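Local coordinates for FAD linked oxidase-like protein (PDB 5L6G) that oxidises the C1 hydroxyl of xylooligosaccharides and other sugars to lactones, using a bicovalently bound FAD and reducing molecular oxygen to hydrogen peroxide, at residues A[132-137]-A[329-334]; A[185-190]-A[222-227]; A[358-363]-A[433-438]; A[343-348]-A[427-432]. All blocks are in the same frame, centred on the assembly; numbering follows the deposited sequence.

Interaction 1 of 4, residues A[132-137]-A[329-334]; sequences GARLGH and IDITDP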
loop_
_atom_site.group_PDB
_atom_site.type_symbol
_atom_site.label_atom_id
_atom_site.label_comp_id
_atom_site.label_asym_id
_atom_site.label_seq_id
_atom_site.Cartn_x
_atom_site.Cartn_y
_atom_site.Cartn_z
ATOM N N GLY A 132 -4.510 -11.532 8.694
ATOM C CA GLY A 132 -3.169 -11.938 8.272
ATOM C C GLY A 132 -3.104 -12.565 6.904
ATOM O O GLY A 132 -2.040 -13.068 6.528
ATOM N N ALA A 133 -4.215 -12.582 6.164
ATOM C CA ALA A 133 -4.209 -13.126 4.804
ATOM C C ALA A 133 -3.383 -12.207 3.889
ATOM O O ALA A 133 -3.521 -10.979 3.919
ATOM C CB ALA A 133 -5.633 -13.306 4.254
ATOM N N ARG A 134 -2.540 -12.823 3.071
ATOM C CA ARG A 134 -1.726 -12.103 2.131
ATOM C C ARG A 134 -2.409 -12.118 0.785
ATOM O O ARG A 134 -3.275 -12.980 0.522
ATOM C CB ARG A 134 -0.337 -12.716 2.062
ATOM C CG ARG A 134 0.400 -12.671 3.388
ATOM C CD ARG A 134 1.629 -13.539 3.331
ATOM N NE ARG A 134 2.260 -13.697 4.628
ATOM C CZ ARG A 134 3.182 -12.882 5.146
ATOM N NH1 ARG A 134 3.630 -11.831 4.474
ATOM N NH2 ARG A 134 3.682 -13.149 6.343
ATOM N N LEU A 135 -2.036 -11.144 -0.052
ATOM C CA LEU A 135 -2.778 -10.860 -1.265
ATOM C C LEU A 135 -2.816 -12.048 -2.208
ATOM O O LEU A 135 -3.832 -12.277 -2.829
ATOM C CB LEU A 135 -2.209 -9.637 -1.975
ATOM C CG LEU A 135 -2.203 -8.330 -1.173
ATOM C CD1 LEU A 135 -1.690 -7.190 -2.050
ATOM C CD2 LEU A 135 -3.601 -8.025 -0.628
ATOM N N GLY A 136 -1.701 -12.780 -2.332
ATOM C CA GLY A 136 -1.637 -13.924 -3.225
ATOM C C GLY A 136 -2.592 -15.035 -2.830
ATOM O O GLY A 136 -3.230 -15.664 -3.670
ATOM N N HIS A 137 -2.702 -15.263 -1.536
ATOM C CA HIS A 137 -3.640 -16.240 -0.996
ATOM C C HIS A 137 -5.082 -15.814 -1.237
ATOM O O HIS A 137 -5.909 -16.636 -1.641
ATOM C CB HIS A 137 -3.396 -16.427 0.502
ATOM C CG HIS A 137 -4.335 -17.389 1.155
ATOM N ND1 HIS A 137 -4.483 -18.698 0.737
ATOM C CD2 HIS A 137 -5.184 -17.227 2.191
ATOM C CE1 HIS A 137 -5.370 -19.304 1.505
ATOM N NE2 HIS A 137 -5.804 -18.432 2.400
ATOM N N ILE A 329 2.871 -17.792 -5.100
ATOM C CA ILE A 329 1.691 -16.931 -5.166
ATOM C C ILE A 329 0.783 -17.133 -3.954
ATOM O O ILE A 329 0.464 -16.181 -3.259
ATOM C CB ILE A 329 0.898 -17.234 -6.443
ATOM C CG1 ILE A 329 1.789 -16.992 -7.666
ATOM C CG2 ILE A 329 -0.365 -16.390 -6.524
ATOM C CD1 ILE A 329 2.172 -15.549 -7.880
ATOM N N ASP A 330 0.365 -18.373 -3.721
ATOM C CA ASP A 330 -0.570 -18.686 -2.635
ATOM C C ASP A 330 0.210 -18.862 -1.332
ATOM O O ASP A 330 0.393 -19.971 -0.846
ATOM C CB ASP A 330 -1.381 -19.939 -2.985
ATOM C CG ASP A 330 -2.492 -20.222 -1.979
ATOM O OD1 ASP A 330 -2.766 -19.368 -1.105
ATOM O OD2 ASP A 330 -3.075 -21.307 -2.053
ATOM N N ILE A 331 0.671 -17.752 -0.779
ATOM C CA ILE A 331 1.536 -17.766 0.394
ATOM C C ILE A 331 0.727 -17.698 1.680
ATOM O O ILE A 331 0.005 -16.735 1.911
ATOM C CB ILE A 331 2.503 -16.576 0.392
ATOM C CG1 ILE A 331 3.326 -16.542 -0.897
ATOM C CG2 ILE A 331 3.418 -16.643 1.615
ATOM C CD1 ILE A 331 4.029 -15.220 -1.137
ATOM N N THR A 332 0.876 -18.725 2.513
ATOM C CA THR A 332 0.320 -18.742 3.864
ATOM C C THR A 332 1.328 -19.190 4.935
ATOM O O THR A 332 1.008 -19.176 6.113
ATOM C CB THR A 332 -0.881 -19.700 3.940
ATOM O OG1 THR A 332 -0.454 -21.025 3.607
ATOM C CG2 THR A 332 -1.978 -19.265 2.984
ATOM N N ASP A 333 2.534 -19.575 4.523
ATOM C CA ASP A 333 3.513 -20.176 5.430
ATOM C C ASP A 333 4.003 -19.118 6.412
ATOM O O ASP A 333 4.492 -18.066 5.982
ATOM C CB ASP A 333 4.699 -20.741 4.628
ATOM C CG ASP A 333 5.652 -21.607 5.469
ATOM O OD1 ASP A 333 5.867 -21.327 6.670
ATOM O OD2 ASP A 333 6.225 -22.571 4.911
ATOM N N PRO A 334 3.908 -19.401 7.732
ATOM C CA PRO A 334 4.454 -18.476 8.734
ATOM C C PRO A 334 5.990 -18.284 8.638
ATOM O O PRO A 334 6.521 -17.310 9.165
ATOM C CB PRO A 334 4.053 -19.123 10.070
ATOM C CG PRO A 334 3.847 -20.568 9.755
ATOM C CD PRO A 334 3.302 -20.594 8.359
HETATM O O HOH W 1 -2.001 -15.692 3.498
HETATM O O HOH W 2 2.557 -16.060 6.346
HETATM O O HOH W 3 -0.289 -14.734 -0.521
#
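His137 and Asp330 carry a polar, water-bridged contact between the first turn of helix 135-146, in the PCMH-type FAD-binding domain, and the loop joining helix 316-322 to strand 341-349. The central motif is a His-carboxylate hydrogen bond. His137 CG is anti to the backbone N (chi1 179°), which sends the ring toward the loop. There ND1 donates to Asp330 OD1 over 2.6 Å and meets the syn lone pair. The imidazole and carboxylate planes are only 8° apart. Asp330 is also the centre of an inverse gamma turn. Thr332 CG2 adds a CH-pi contact over one face of the imidazole, 3.5 Å from the ring centroid.

Arg134 is the N-cap residue of the helix. Its CD passes Ile331 CG2 at 4.0 Å. Its NH1 is bound by the backbone oxygens of Gly92 and Gly157, and the guanidinium has a cation-pi contact with Tyr336. Two waters bridge Arg134 to the loop, from N to Ile331 O and from NE to Asp333 O. A third accepts from His137 N. Gly136 lets the backbones come close, since a CB here would collide with Ile329 O. That oxygen lies 3.1 Å from Gly136 CA, in a CA-H...O contact.

Interaction 2 of 4, residues A[185-190]-A[222-227]; sequences SADVVL and SFRFKT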
loop_
_atom_site.group_PDB
_atom_site.type_symbol
_atom_site.label_atom_id
_atom_site.label_comp_id
_atom_site.label_asym_id
_atom_site.label_seq_id
_atom_site.Cartn_x
_atom_site.Cartn_y
_atom_site.Cartn_z
ATOM N N SER A 185 -17.142 -4.220 5.348
ATOM C CA SER A 185 -17.202 -4.112 6.799
ATOM C C SER A 185 -15.934 -4.678 7.431
ATOM O O SER A 185 -15.173 -5.404 6.795
ATOM C CB SER A 185 -18.450 -4.808 7.365
ATOM O OG SER A 185 -18.342 -6.218 7.269
ATOM N N ALA A 186 -15.722 -4.338 8.692
ATOM C CA ALA A 186 -14.568 -4.819 9.431
ATOM C C ALA A 186 -14.962 -4.981 10.886
ATOM O O ALA A 186 -15.683 -4.141 11.422
ATOM C CB ALA A 186 -13.421 -3.833 9.334
ATOM N N ASP A 187 -14.485 -6.051 11.511
ATOM C CA ASP A 187 -14.583 -6.196 12.950
ATOM C C ASP A 187 -13.285 -5.695 13.547
ATOM O O ASP A 187 -12.205 -6.047 13.069
ATOM C CB ASP A 187 -14.806 -7.644 13.342
ATOM C CG ASP A 187 -16.097 -8.216 12.781
ATOM O OD1 ASP A 187 -17.049 -7.452 12.508
ATOM O OD2 ASP A 187 -16.131 -9.433 12.580
ATOM N N VAL A 188 -13.381 -4.865 14.575
ATOM C CA VAL A 188 -12.236 -4.173 15.101
ATOM C C VAL A 188 -12.142 -4.337 16.601
ATOM O O VAL A 188 -13.151 -4.236 17.303
ATOM C CB VAL A 188 -12.317 -2.654 14.787
ATOM C CG1 VAL A 188 -10.990 -1.967 15.098
ATOM C CG2 VAL A 188 -12.739 -2.442 13.334
ATOM N N VAL A 189 -10.931 -4.600 17.067
ATOM C CA VAL A 189 -10.610 -4.603 18.495
ATOM C C VAL A 189 -10.056 -3.230 18.832
ATOM O O VAL A 189 -9.006 -2.836 18.317
ATOM C CB VAL A 189 -9.542 -5.661 18.824
ATOM C CG1 VAL A 189 -9.193 -5.654 20.312
ATOM C CG2 VAL A 189 -10.052 -7.031 18.394
ATOM N N LEU A 190 -10.757 -2.506 19.684
ATOM C CA LEU A 190 -10.326 -1.172 20.097
ATOM C C LEU A 190 -9.279 -1.224 21.206
ATOM O O LEU A 190 -9.033 -2.270 21.789
ATOM C CB LEU A 190 -11.535 -0.359 20.556
ATOM C CG LEU A 190 -12.662 -0.221 19.538
ATOM C CD1 LEU A 190 -13.812 0.586 20.136
ATOM C CD2 LEU A 190 -12.185 0.430 18.271
ATOM N N SER A 222 -11.248 -8.957 11.449
ATOM C CA SER A 222 -11.852 -9.618 10.318
ATOM C C SER A 222 -12.270 -8.545 9.349
ATOM O O SER A 222 -12.735 -7.480 9.779
ATOM C CB SER A 222 -13.061 -10.452 10.728
ATOM O OG SER A 222 -13.557 -11.182 9.611
ATOM N N PHE A 223 -12.044 -8.809 8.058
ATOM C CA PHE A 223 -12.531 -7.977 6.963
ATOM C C PHE A 223 -13.632 -8.707 6.219
ATOM O O PHE A 223 -13.574 -9.919 6.077
ATOM C CB PHE A 223 -11.429 -7.737 5.907
ATOM C CG PHE A 223 -10.303 -6.878 6.369
ATOM C CD1 PHE A 223 -9.227 -7.431 7.038
ATOM C CD2 PHE A 223 -10.305 -5.511 6.139
ATOM C CE1 PHE A 223 -8.178 -6.637 7.459
ATOM C CE2 PHE A 223 -9.253 -4.710 6.557
ATOM C CZ PHE A 223 -8.181 -5.267 7.220
ATOM N N ARG A 224 -14.612 -7.964 5.709
ATOM C CA ARG A 224 -15.462 -8.469 4.626
ATOM C C ARG A 224 -15.207 -7.620 3.420
ATOM O O ARG A 224 -15.223 -6.384 3.500
ATOM C CB ARG A 224 -16.958 -8.402 4.928
ATOM C CG ARG A 224 -17.547 -9.689 5.434
ATOM C CD ARG A 224 -17.107 -9.932 6.842
ATOM N NE ARG A 224 -17.211 -8.714 7.631
ATOM C CZ ARG A 224 -16.722 -8.574 8.864
ATOM N NH1 ARG A 224 -16.136 -9.609 9.483
ATOM N NH2 ARG A 224 -16.874 -7.403 9.486
ATOM N N PHE A 225 -14.975 -8.286 2.301
ATOM C CA PHE A 225 -14.711 -7.617 1.058
ATOM C C PHE A 225 -15.798 -7.984 0.072
ATOM O O PHE A 225 -16.120 -9.157 -0.096
ATOM C CB PHE A 225 -13.363 -8.073 0.491
ATOM C CG PHE A 225 -12.171 -7.408 1.127
ATOM C CD1 PHE A 225 -11.677 -6.209 0.629
ATOM C CD2 PHE A 225 -11.534 -7.994 2.189
ATOM C CE1 PHE A 225 -10.571 -5.595 1.208
ATOM C CE2 PHE A 225 -10.441 -7.392 2.778
ATOM C CZ PHE A 225 -9.953 -6.189 2.287
ATOM N N LYS A 226 -16.351 -6.976 -0.588
ATOM C CA LYS A 226 -17.062 -7.199 -1.836
ATOM C C LYS A 226 -16.060 -7.661 -2.902
ATOM O O LYS A 226 -14.837 -7.465 -2.778
ATOM C CB LYS A 226 -17.754 -5.916 -2.291
ATOM C CG LYS A 226 -19.066 -5.659 -1.576
ATOM C CD LYS A 226 -19.610 -4.252 -1.838
ATOM C CE LYS A 226 -21.017 -4.109 -1.256
ATOM N NZ LYS A 226 -21.473 -2.678 -1.189
ATOM N N THR A 227 -16.594 -8.260 -3.965
ATOM C CA THR A 227 -15.763 -8.717 -5.056
ATOM C C THR A 227 -16.425 -8.390 -6.385
ATOM O O THR A 227 -17.632 -8.171 -6.443
ATOM C CB THR A 227 -15.534 -10.239 -4.992
ATOM O OG1 THR A 227 -16.784 -10.935 -5.179
ATOM C CG2 THR A 227 -14.909 -10.637 -3.684
#
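Ser185 and Arg224 form a hydrogen-bonded pair between two antiparallel strands. Arg224 N donates to Ser185 O over 2.8 Å, while the return bond from Ser185 N to Arg224 O is weak. In the second such pair Asp187 N reaches Ser222 O at 2.8 Å, and the bond from Ser222 N to Asp187 O is again weak. Ala186 and Phe223 lie between them as a non-hydrogen-bonded pair.

Strands 183-189 and 219-229 are neighbours in the antiparallel sheet of the PCMH-type FAD-binding domain. Ala186 and Phe223 point to one face. The Phe223 side chain packs on helix 160-165 and lies about 5 Å from the bound FAD, so this face is near the cofactor.

The other face holds the polar side chains. Bends at chi2 (73°), which places CD, and chi3 (45°), which places NE, fold the Arg224 chain back beside Ser185 and Asp187. NE and NH2 both donate to Ser185 OG, at 2.8 Å and 2.9 Å, with the oxygen in the guanidinium plane. The salt bridge to Asp187 has two weak hydrogen bonds, NH2 to OD1 and NH1 to OD2. A leucine in place of Arg224 would probably leave Ser185 OG without these two donors and the Asp187 carboxylate without its cation. Asp187 OD1 is also bonded to Thr197 OG1.

Interaction 3 of 4, residues A[358-363]-A[433-438]; sequences ERVAEY and VHAFTG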
loop_
_atom_site.group_PDB
_atom_site.type_symbol
_atom_site.label_atom_id
_atom_site.label_comp_id
_atom_site.label_asym_id
_atom_site.label_seq_id
_atom_site.Cartn_x
_atom_site.Cartn_y
_atom_site.Cartn_z
ATOM N N GLU A 358 11.039 19.660 -15.834
ATOM C CA GLU A 358 12.448 19.861 -16.158
ATOM C C GLU A 358 13.358 19.548 -14.978
ATOM O O GLU A 358 14.381 18.880 -15.139
ATOM C CB GLU A 358 12.689 21.290 -16.637
ATOM C CG GLU A 358 12.055 21.583 -17.991
ATOM C CD GLU A 358 12.895 21.142 -19.189
ATOM O OE1 GLU A 358 13.993 20.542 -19.006
ATOM O OE2 GLU A 358 12.403 21.374 -20.331
ATOM N N ARG A 359 12.986 20.017 -13.793
ATOM C CA ARG A 359 13.813 19.755 -12.619
ATOM C C ARG A 359 13.841 18.258 -12.267
ATOM O O ARG A 359 14.880 17.704 -11.941
ATOM C CB ARG A 359 13.356 20.620 -11.450
ATOM C CG ARG A 359 13.497 22.112 -11.766
ATOM C CD ARG A 359 13.059 23.014 -10.619
ATOM N NE ARG A 359 11.797 22.566 -10.016
ATOM C CZ ARG A 359 11.581 22.333 -8.714
ATOM N NH1 ARG A 359 12.532 22.525 -7.788
ATOM N NH2 ARG A 359 10.382 21.932 -8.319
ATOM N N VAL A 360 12.688 17.613 -12.334
ATOM C CA VAL A 360 12.565 16.173 -12.078
ATOM C C VAL A 360 13.353 15.371 -13.101
ATOM O O VAL A 360 14.041 14.400 -12.754
ATOM C CB VAL A 360 11.065 15.764 -12.084
ATOM C CG1 VAL A 360 10.875 14.246 -12.136
ATOM C CG2 VAL A 360 10.360 16.372 -10.875
ATOM N N ALA A 361 13.259 15.780 -14.367
ATOM C CA ALA A 361 13.990 15.116 -15.448
ATOM C C ALA A 361 15.494 15.290 -15.306
ATOM O O ALA A 361 16.253 14.347 -15.507
ATOM C CB ALA A 361 13.536 15.647 -16.798
ATOM N N GLU A 362 15.922 16.508 -14.976
ATOM C CA GLU A 362 17.341 16.783 -14.809
ATOM C C GLU A 362 17.863 15.952 -13.650
ATOM O O GLU A 362 18.928 15.381 -13.720
ATOM C CB GLU A 362 17.615 18.280 -14.588
ATOM C CG GLU A 362 17.403 19.090 -15.862
ATOM C CD GLU A 362 17.748 20.568 -15.733
ATOM O OE1 GLU A 362 18.561 20.929 -14.837
ATOM O OE2 GLU A 362 17.222 21.358 -16.550
ATOM N N TYR A 363 17.077 15.852 -12.597
ATOM C CA TYR A 363 17.489 15.033 -11.467
ATOM C C TYR A 363 17.636 13.561 -11.893
ATOM O O TYR A 363 18.562 12.870 -11.483
ATOM C CB TYR A 363 16.482 15.150 -10.339
ATOM C CG TYR A 363 17.082 14.744 -9.024
ATOM C CD1 TYR A 363 17.733 15.672 -8.233
ATOM C CD2 TYR A 363 17.024 13.421 -8.587
ATOM C CE1 TYR A 363 18.300 15.309 -7.018
ATOM C CE2 TYR A 363 17.586 13.043 -7.376
ATOM C CZ TYR A 363 18.229 13.996 -6.592
ATOM O OH TYR A 363 18.770 13.641 -5.368
ATOM N N VAL A 433 12.539 14.096 -4.532
ATOM C CA VAL A 433 11.226 14.569 -4.112
ATOM C C VAL A 433 11.174 16.106 -4.076
ATOM O O VAL A 433 10.198 16.712 -4.532
ATOM C CB VAL A 433 10.786 13.927 -2.781
ATOM C CG1 VAL A 433 9.577 14.627 -2.214
ATOM C CG2 VAL A 433 10.458 12.465 -3.017
ATOM N N HIS A 434 12.245 16.722 -3.593
ATOM C CA HIS A 434 12.370 18.179 -3.612
ATOM C C HIS A 434 12.185 18.784 -5.012
ATOM O O HIS A 434 11.634 19.862 -5.147
ATOM C CB HIS A 434 13.713 18.602 -3.061
ATOM C CG HIS A 434 13.821 20.070 -2.791
ATOM N ND1 HIS A 434 13.358 20.646 -1.627
ATOM C CD2 HIS A 434 14.380 21.074 -3.510
ATOM C CE1 HIS A 434 13.605 21.945 -1.650
ATOM N NE2 HIS A 434 14.228 22.231 -2.780
ATOM N N ALA A 435 12.635 18.083 -6.048
ATOM C CA ALA A 435 12.458 18.552 -7.422
ATOM C C ALA A 435 10.974 18.650 -7.787
ATOM O O ALA A 435 10.595 19.486 -8.610
ATOM C CB ALA A 435 13.186 17.644 -8.419
ATOM N N PHE A 436 10.139 17.800 -7.201
ATOM C CA PHE A 436 8.691 17.890 -7.413
ATOM C C PHE A 436 8.089 18.985 -6.542
ATOM O O PHE A 436 7.378 19.879 -7.020
ATOM C CB PHE A 436 7.964 16.571 -7.080
ATOM C CG PHE A 436 8.287 15.401 -7.982
ATOM C CD1 PHE A 436 9.420 14.625 -7.773
ATOM C CD2 PHE A 436 7.399 15.014 -8.989
ATOM C CE1 PHE A 436 9.678 13.520 -8.549
ATOM C CE2 PHE A 436 7.648 13.908 -9.773
ATOM C CZ PHE A 436 8.788 13.159 -9.566
ATOM N N THR A 437 8.364 18.915 -5.239
ATOM C CA THR A 437 7.587 19.688 -4.277
ATOM C C THR A 437 7.953 21.174 -4.286
ATOM O O THR A 437 7.138 21.997 -3.884
ATOM C CB THR A 437 7.695 19.115 -2.847
ATOM O OG1 THR A 437 9.058 19.123 -2.426
ATOM C CG2 THR A 437 7.149 17.687 -2.795
ATOM N N GLY A 438 9.144 21.508 -4.784
ATOM C CA GLY A 438 9.564 22.897 -4.929
ATOM C C GLY A 438 8.650 23.698 -5.842
ATOM O O GLY A 438 8.516 24.914 -5.684
#
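Val360 and Phe436 are brought together by their first torsions. In Val360, CG1 is anti to the backbone N (chi1 167°), and CG2 is anti to the carbonyl carbon. In Phe436, CG is also anti to the carbonyl carbon (chi1 -66°). Both methyls of Val360 then meet the ring. CG2 sits over the centre of one face, 3.5 Å from the ring centroid and almost on the ring normal. This is a CH-pi contact. CG1 meets the rim at Phe436 CZ, also at 3.5 Å. Ala435 CB packs beside them, 4.0 Å from Val360 CG2.

The contact joins two antiparallel helices, 354-368 and 426-437. Their segment axes come within 8.4 Å at an angle of 170°. Phe436 also packs on Trp253 of helix 246-261 and makes an edge-to-face contact with Tyr411 of the large antiparallel sheet. An alanine in place of Phe436 would probably open a gap beside the Val360 methyls and leave them without their aromatic partner.

Arg359 reaches the other helix too, with Ala435 O over one face of its guanidinium. The very short approach there makes the exact placement doubtful. The apolar core is thus Val360 with Phe436 and Ala435, and Arg359 covers its outer part. No hydrogen bond or salt bridge crosses between the segments, so the fit depends on the shape of methyls against ring.

Interaction 4 of 4, residues A[343-348]-A[427-432]; sequences YSKSLV and AFLDGW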
loop_
_atom_site.group_PDB
_atom_site.type_symbol
_atom_site.label_atom_id
_atom_site.label_comp_id
_atom_site.label_asym_id
_atom_site.label_seq_id
_atom_site.Cartn_x
_atom_site.Cartn_y
_atom_site.Cartn_z
ATOM N N TYR A 343 15.745 2.209 1.024
ATOM C CA TYR A 343 15.022 3.407 1.419
ATOM C C TYR A 343 13.991 3.686 0.344
ATOM O O TYR A 343 14.234 3.401 -0.805
ATOM C CB TYR A 343 15.956 4.609 1.581
ATOM C CG TYR A 343 15.229 5.873 1.982
ATOM C CD1 TYR A 343 14.387 5.890 3.065
ATOM C CD2 TYR A 343 15.401 7.061 1.286
ATOM C CE1 TYR A 343 13.716 7.042 3.450
ATOM C CE2 TYR A 343 14.741 8.226 1.667
ATOM C CZ TYR A 343 13.894 8.203 2.759
ATOM O OH TYR A 343 13.208 9.338 3.169
ATOM N N SER A 344 12.837 4.214 0.735
ATOM C CA SER A 344 11.788 4.501 -0.231
ATOM C C SER A 344 11.029 5.758 0.122
ATOM O O SER A 344 10.940 6.146 1.286
ATOM C CB SER A 344 10.839 3.308 -0.345
ATOM O OG SER A 344 9.724 3.597 -1.156
ATOM N N LYS A 345 10.543 6.431 -0.913
ATOM C CA LYS A 345 9.688 7.586 -0.752
ATOM C C LYS A 345 8.505 7.413 -1.690
ATOM O O LYS A 345 8.487 6.529 -2.585
ATOM C CB LYS A 345 10.441 8.886 -1.056
ATOM C CG LYS A 345 11.620 9.167 -0.142
ATOM C CD LYS A 345 12.216 10.563 -0.324
ATOM C CE LYS A 345 11.461 11.663 0.415
ATOM N NZ LYS A 345 11.688 11.732 1.890
ATOM N N SER A 346 7.492 8.232 -1.450
ATOM C CA SER A 346 6.344 8.274 -2.311
ATOM C C SER A 346 5.921 9.699 -2.561
ATOM O O SER A 346 6.407 10.655 -1.910
ATOM C CB SER A 346 5.196 7.527 -1.634
ATOM O OG SER A 346 4.634 8.309 -0.609
ATOM N N LEU A 347 5.007 9.833 -3.509
ATOM C CA LEU A 347 4.354 11.069 -3.784
ATOM C C LEU A 347 3.018 10.769 -4.435
ATOM O O LEU A 347 2.818 9.716 -5.058
ATOM C CB LEU A 347 5.158 11.924 -4.778
ATOM C CG LEU A 347 6.173 12.955 -4.312
ATOM C CD1 LEU A 347 6.772 13.585 -5.560
ATOM C CD2 LEU A 347 5.567 14.031 -3.455
ATOM N N VAL A 348 2.122 11.727 -4.259
ATOM C CA VAL A 348 0.925 11.870 -5.062
ATOM C C VAL A 348 1.008 13.288 -5.589
ATOM O O VAL A 348 1.306 14.216 -4.834
ATOM C CB VAL A 348 -0.340 11.701 -4.219
ATOM C CG1 VAL A 348 -1.592 11.965 -5.050
ATOM C CG2 VAL A 348 -0.380 10.296 -3.630
ATOM N N ALA A 427 19.803 11.208 0.829
ATOM C CA ALA A 427 19.820 12.466 0.085
ATOM C C ALA A 427 19.398 12.254 -1.368
ATOM O O ALA A 427 18.869 13.168 -2.008
ATOM C CB ALA A 427 21.192 13.094 0.149
ATOM N N PHE A 428 19.614 11.057 -1.886
ATOM C CA PHE A 428 19.233 10.762 -3.285
ATOM C C PHE A 428 17.711 10.893 -3.484
ATOM O O PHE A 428 17.245 11.770 -4.204
ATOM C CB PHE A 428 19.777 9.386 -3.729
ATOM C CG PHE A 428 19.086 8.808 -4.938
ATOM C CD1 PHE A 428 18.742 9.615 -6.016
ATOM C CD2 PHE A 428 18.812 7.448 -5.015
ATOM C CE1 PHE A 428 18.077 9.077 -7.123
ATOM C CE2 PHE A 428 18.169 6.913 -6.127
ATOM C CZ PHE A 428 17.797 7.728 -7.172
ATOM N N LEU A 429 16.922 10.029 -2.877
ATOM C CA LEU A 429 15.477 10.184 -3.016
ATOM C C LEU A 429 14.968 11.483 -2.423
ATOM O O LEU A 429 14.005 12.047 -2.942
ATOM C CB LEU A 429 14.722 8.997 -2.438
ATOM C CG LEU A 429 15.006 7.687 -3.164
ATOM C CD1 LEU A 429 14.100 6.605 -2.605
ATOM C CD2 LEU A 429 14.858 7.807 -4.683
ATOM N N ASP A 430 15.597 11.981 -1.354
ATOM C CA ASP A 430 15.149 13.247 -0.765
ATOM C C ASP A 430 15.238 14.388 -1.770
ATOM O O ASP A 430 14.324 15.227 -1.855
ATOM C CB ASP A 430 15.947 13.594 0.513
ATOM C CG ASP A 430 15.561 12.711 1.697
ATOM O OD1 ASP A 430 14.574 11.944 1.556
ATOM O OD2 ASP A 430 16.252 12.772 2.758
ATOM N N GLY A 431 16.345 14.430 -2.507
ATOM C CA GLY A 431 16.578 15.468 -3.479
ATOM C C GLY A 431 15.602 15.336 -4.639
ATOM O O GLY A 431 15.129 16.335 -5.183
ATOM N N TRP A 432 15.288 14.101 -5.004
ATOM C CA TRP A 432 14.375 13.872 -6.116
ATOM C C TRP A 432 12.987 14.381 -5.756
ATOM O O TRP A 432 12.343 15.057 -6.556
ATOM C CB TRP A 432 14.297 12.388 -6.479
ATOM C CG TRP A 432 14.018 12.169 -7.928
ATOM C CD1 TRP A 432 13.581 13.082 -8.819
ATOM C CD2 TRP A 432 14.171 10.944 -8.643
ATOM N NE1 TRP A 432 13.468 12.513 -10.077
ATOM C CE2 TRP A 432 13.826 11.196 -9.988
ATOM C CE3 TRP A 432 14.587 9.666 -8.284
ATOM C CZ2 TRP A 432 13.882 10.211 -10.970
ATOM C CZ3 TRP A 432 14.629 8.686 -9.260
ATOM C CH2 TRP A 432 14.286 8.962 -10.583
HETATM O O HOH W 4 15.190 10.988 4.485
#
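The Tyr343 ring has Asp430 OD1 at its edge, near the ring plane, and Leu429 CD1 approaching obliquely, 4.1 Å from CD2. The Asp430 carboxylate is turned 85° to the ring. Phe426 meets the same ring edge-to-face. This is a helix lying on a beta-sheet: helix 426-437 covers strand 341-349 of the eight-stranded antiparallel sheet, and the two segments run nearly parallel, 9° apart. Leu429 is the main apolar side chain of the helix here. Its CB packs against Lys345 CD at 3.6 Å, and its CD1 reaches Tyr343 O and Ser344 CA.

Lys345 curls round at chi3 (82°), which places CE, and again at the next torsion, which places NZ. There NZ makes a salt bridge to Asp430 OD1 at 2.9 Å, approaching from above the carboxylate plane. It also donates to Tyr343 OH and has a second salt bridge to Asp453 OD2. Asp453 OD1 is hydrogen-bonded to the same tyrosine hydroxyl. One ammonium group thus ties strand, helix and Asp453 together.

Tyr343 lines a second xylose site, distinct from the one containing Arg272 and Glu412, together with Arg56, Leu57, Phe426, Pro454 and Gly455. The polar network at the hydroxyl probably fixes the ring's position there. A water closes the network, donating to Tyr343 OH at 2.9 Å and to Asp430 OD2 at 2.7 Å.

The four contacts fall on two sides of the protein. Interactions 1 and 2 lie in the region of the FAD-binding domain, with centres about 18 Å apart. Both segments of interaction 2 fall in the chain between the two segments of interaction 1. Interactions 3 and 4 lie on the opposite side of the chain's centre, with centres about 11 Å apart, and follow later in sequence with alternating segments. They share helix 426-437, and strand 341-349 leads into helix 354-368. They also touch: Tyr363 packs on Trp432, and Phe436 on Leu347. Interaction 1 alone reaches between the regions, since its loop leads into strand 341-349 of the sheet that carries substrate-binding Arg272 and Glu412.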